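Local coordinates for protein beta-carbonic anhydrase (Methanothermobacter thermautotrophicus, PDB 1G5C) that probably catalyses the reversible hydration of carbon dioxide to bicarbonate, as a zinc-dependent carbonic anhydrase of the beta class, at residues Leu45-Gly48 and Arg49-Lys53; Ser69-Val72 and Ala73-Leu77. All blocks are in the same frame, centred on the assembly; numbering follows the deposited sequence.

Interaction 1: Leu45-Gly48 and Arg49-Lys53; sequences LGIG and RGDAK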
loop_
_atom_site.group_PDB
_atom_site.type_symbol
_atom_site.label_atom_id
_atom_site.label_comp_id
_atom_site.label_asym_id
_atom_site.label_seq_id
_atom_site.Cartn_x
_atom_site.Cartn_y
_atom_site.Cartn_z
ATOM N N LEU A 45 -4.459 13.923 -9.848
ATOM C CA LEU A 45 -3.015 14.161 -9.771
ATOM C C LEU A 45 -2.338 14.096 -11.131
ATOM O O LEU A 45 -1.132 14.331 -11.229
ATOM C CB LEU A 45 -2.338 13.127 -8.850
ATOM C CG LEU A 45 -2.737 13.118 -7.366
ATOM C CD1 LEU A 45 -2.205 11.852 -6.727
ATOM C CD2 LEU A 45 -2.208 14.354 -6.648
ATOM N N GLY A 46 -3.099 13.756 -12.171
ATOM C CA GLY A 46 -2.525 13.658 -13.503
ATOM C C GLY A 46 -1.592 12.466 -13.573
ATOM O O GLY A 46 -0.601 12.473 -14.288
ATOM N N ILE A 47 -1.918 11.422 -12.830
ATOM C CA ILE A 47 -1.089 10.233 -12.779
ATOM C C ILE A 47 -1.653 9.033 -13.544
ATOM O O ILE A 47 -2.863 8.897 -13.705
ATOM C CB ILE A 47 -0.836 9.876 -11.306
ATOM C CG1 ILE A 47 0.140 10.907 -10.724
ATOM C CG2 ILE A 47 -0.323 8.452 -11.170
ATOM C CD1 ILE A 47 0.490 10.701 -9.265
ATOM N N GLY A 48 -0.757 8.201 -14.061
ATOM C CA GLY A 48 -1.173 7.017 -14.787
ATOM C C GLY A 48 -0.274 5.847 -14.432
ATOM O O GLY A 48 0.559 5.932 -13.521
ATOM N N ARG A 49 -0.426 4.759 -15.172
ATOM C CA ARG A 49 0.344 3.560 -14.927
ATOM C C ARG A 49 1.842 3.817 -15.028
ATOM O O ARG A 49 2.314 4.398 -15.996
ATOM C CB ARG A 49 -0.084 2.472 -15.918
ATOM C CG ARG A 49 0.635 1.158 -15.741
ATOM C CD ARG A 49 -0.068 0.035 -16.525
ATOM N NE ARG A 49 0.589 -1.248 -16.306
ATOM C CZ ARG A 49 1.623 -1.691 -17.010
ATOM N NH1 ARG A 49 2.121 -0.953 -17.995
ATOM N NH2 ARG A 49 2.164 -2.874 -16.729
ATOM N N GLY A 50 2.574 3.378 -14.009
ATOM C CA GLY A 50 4.013 3.551 -13.971
ATOM C C GLY A 50 4.472 4.901 -13.432
ATOM O O GLY A 50 5.677 5.095 -13.230
ATOM N N ASP A 51 3.532 5.816 -13.172
ATOM C CA ASP A 51 3.864 7.172 -12.697
ATOM C C ASP A 51 4.185 7.372 -11.213
ATOM O O ASP A 51 4.791 8.379 -10.847
ATOM C CB ASP A 51 2.752 8.168 -13.061
ATOM C CG ASP A 51 2.673 8.455 -14.559
ATOM O OD1 ASP A 51 3.657 8.211 -15.293
ATOM O OD2 ASP A 51 1.621 8.943 -15.005
ATOM N N ALA A 52 3.769 6.450 -10.356
ATOM C CA ALA A 52 4.055 6.604 -8.932
ATOM C C ALA A 52 3.863 5.312 -8.166
ATOM O O ALA A 52 3.100 4.449 -8.587
ATOM C CB ALA A 52 3.134 7.683 -8.333
ATOM N N LYS A 53 4.565 5.192 -7.041
ATOM C CA LYS A 53 4.441 4.041 -6.156
ATOM C C LYS A 53 3.327 4.497 -5.221
ATOM O O LYS A 53 3.317 5.664 -4.796
ATOM C CB LYS A 53 5.740 3.815 -5.372
ATOM C CG LYS A 53 6.848 3.110 -6.154
ATOM C CD LYS A 53 7.315 3.937 -7.340
ATOM C CE LYS A 53 8.489 3.286 -8.038
ATOM N NZ LYS A 53 8.794 3.928 -9.332
#

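Interaction 2: Ser69-Val72 and Ala73-Leu77; sequences SAAV and AIYAL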
loop_
_atom_site.group_PDB
_atom_site.type_symbol
_atom_site.label_atom_id
_atom_site.label_comp_id
_atom_site.label_asym_id
_atom_site.label_seq_id
_atom_site.Cartn_x
_atom_site.Cartn_y
_atom_site.Cartn_z
ATOM N N SER A 69 7.695 0.972 3.821
ATOM C CA SER A 69 7.355 0.871 2.407
ATOM C C SER A 69 7.921 2.075 1.667
ATOM O O SER A 69 8.433 1.954 0.552
ATOM C CB SER A 69 5.830 0.810 2.219
ATOM O OG SER A 69 5.341 -0.507 2.440
ATOM N N ALA A 70 7.834 3.246 2.286
ATOM C CA ALA A 70 8.376 4.449 1.659
ATOM C C ALA A 70 9.901 4.314 1.537
ATOM O O ALA A 70 10.487 4.689 0.518
ATOM C CB ALA A 70 8.012 5.678 2.477
ATOM N N ALA A 71 10.546 3.772 2.570
ATOM C CA ALA A 71 12.000 3.573 2.531
ATOM C C ALA A 71 12.349 2.615 1.371
ATOM O O ALA A 71 13.352 2.812 0.673
ATOM C CB ALA A 71 12.494 2.992 3.859
ATOM N N VAL A 72 11.542 1.571 1.182
ATOM C CA VAL A 72 11.791 0.656 0.078
ATOM C C VAL A 72 11.715 1.447 -1.219
ATOM O O VAL A 72 12.574 1.315 -2.091
ATOM C CB VAL A 72 10.746 -0.494 0.028
ATOM C CG1 VAL A 72 10.782 -1.198 -1.352
ATOM C CG2 VAL A 72 11.052 -1.510 1.134
ATOM N N ALA A 73 10.694 2.294 -1.330
ATOM C CA ALA A 73 10.514 3.099 -2.524
ATOM C C ALA A 73 11.731 4.004 -2.758
ATOM O O ALA A 73 12.183 4.174 -3.893
ATOM C CB ALA A 73 9.265 3.924 -2.390
ATOM N N ILE A 74 12.264 4.580 -1.683
ATOM C CA ILE A 74 13.419 5.468 -1.794
ATOM C C ILE A 74 14.728 4.755 -2.158
ATOM O O ILE A 74 15.376 5.094 -3.149
ATOM C CB ILE A 74 13.648 6.249 -0.472
ATOM C CG1 ILE A 74 12.426 7.129 -0.159
ATOM C CG2 ILE A 74 14.885 7.115 -0.593
ATOM C CD1 ILE A 74 12.402 7.715 1.251
ATOM N N TYR A 75 15.105 3.747 -1.387
ATOM C CA TYR A 75 16.376 3.082 -1.626
ATOM C C TYR A 75 16.422 2.085 -2.783
ATOM O O TYR A 75 17.452 1.950 -3.444
ATOM C CB TYR A 75 16.839 2.419 -0.326
ATOM C CG TYR A 75 16.917 3.408 0.820
ATOM C CD1 TYR A 75 16.193 3.210 1.997
ATOM C CD2 TYR A 75 17.680 4.576 0.700
ATOM C CE1 TYR A 75 16.226 4.151 3.024
ATOM C CE2 TYR A 75 17.724 5.522 1.714
ATOM C CZ TYR A 75 16.993 5.310 2.869
ATOM O OH TYR A 75 17.020 6.275 3.857
ATOM N N ALA A 76 15.318 1.396 -3.032
ATOM C CA ALA A 76 15.279 0.409 -4.106
ATOM C C ALA A 76 14.765 0.967 -5.428
ATOM O O ALA A 76 15.167 0.509 -6.498
ATOM C CB ALA A 76 14.411 -0.771 -3.690
ATOM N N LEU A 77 13.885 1.962 -5.353
ATOM C CA LEU A 77 13.268 2.511 -6.548
ATOM C C LEU A 77 13.599 3.954 -6.876
ATOM O O LEU A 77 12.989 4.537 -7.770
ATOM C CB LEU A 77 11.749 2.321 -6.453
ATOM C CG LEU A 77 11.324 0.838 -6.375
ATOM C CD1 LEU A 77 9.853 0.696 -5.928
ATOM C CD2 LEU A 77 11.534 0.203 -7.757
#

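Interaction 1: Leu45-Gly48 and Arg49-Lys53
I47 CG2 lies against D51 CB at 3.6 Å, in the loop where the chain leaves helix 40-45 and turns toward strand 53-57. Just before it, G46, the first residue to leave the helical conformation after helix 40-45, has positive phi (69°) and two bonds back into the last turn, a Schellman motif. I47 makes two separate contacts, one with the CB of D51 and one apolar, with A52. CG2 is anti to its backbone N and so faces D51, the two side chains running antiparallel alongside one another. The other branch extends through CG1, and its CD1 meets A52 CB at 4.1 Å.

G48 is gripped at both its polar ends by D51. Its N donates to D51 OD2 over 2.7 Å; the N-H bends to 137°, and the donor meets the anti side of the carboxylate, 31° out of its plane. In return, D51 N donates to G48 O at 3.0 Å, coming from above the carbonyl plane. This second bond closes a type II beta turn from G48 to D51. D51 CG sits beside its own backbone N, anti to the carbonyl carbon, which brings OD2 to G48 N; the bond from D51 N to G48 O belongs to the turn itself. Within the turn, G50 also has positive phi, where a CB would press against the preceding carbonyl oxygen. R49, at the outer corner, runs extended from CG to NE and gives NE and NH2 to R36 O and I158 O of the second subunit.

The loop thus links helix 40-45 to strand 53-57, completing a beta-alpha-beta crossover that starts from strand 27-32. I47 and A52 both rest on I29 of that strand, and K53 begins the neighbouring parallel strand by backbone bonds to L27 and I29.

Interaction 2: Ser69-Val72 and Ala73-Leu77
A71 and Y75 show the alpha-helical repeat of helix 64-77 most plainly: Y75 N donates to A71 O over 2.9 Å with an almost straight N-H angle of 176°. The same i to i+4 pattern takes A73 N to S69 O, I74 N to A70 O at 2.8 Å, and A76 N to V72 O, so four successive donors and four successive acceptors are paired, each bond spanning about one turn. A weak bond from L77 N to A73 O continues the series.

Other polar atoms find partners outside the two segments. Of the side-chain groups, S69 OG is hydrogen-bonded to A58 N of the second subunit and Y75 OH is paired with L144 O. Of the backbone carbonyls near the end of the helix, I74 O is reached by R103 NH2 of the second subunit and L77 O is bonded to S19 OG.

With chi1 at -55°, Y75 CG lies beside its own backbone N, and the ring is carried back along the helix toward A71. There CE1 touches A71 CB at 4.0 Å, while CD1 comes within 3.2 Å of A71 O, which approaches the ring obliquely. One ring face is met by I74 CG2, offset toward the rim. A phenylalanine here lacks the hydroxyl and would probably leave L144 O without that partner. A71 and V72 of this helix pack on F117 and V121 of the second subunit, so this stretch belongs to the dimer interface as well as to the fold. On the V72 side the apolar touch is lighter, CG1 standing 4.3 Å from A76 CB.

In the fold
Interaction 1 closes before interaction 2 opens, and their centres lie about 16 Å apart. Strand 53-57 connects them in sequence: residues 45-53 lead into it, and the chain then reaches helix 64-77, which carries residues 69-77 and precedes strand 81-87. In the sheet, strand 27-32 separates strands 53-57 and 81-87, so helix 64-77 makes a crossover past it. The two interactions meet directly where K53 CE packs on L77 CD1 at 3.6 Å. Strands 27-32 and 81-87 contribute C32 and H87 to the zinc site, completed by C90. Both interactions also touch the second subunit, so both connections of strand 53-57, before and after it, lie at the contact between subunits.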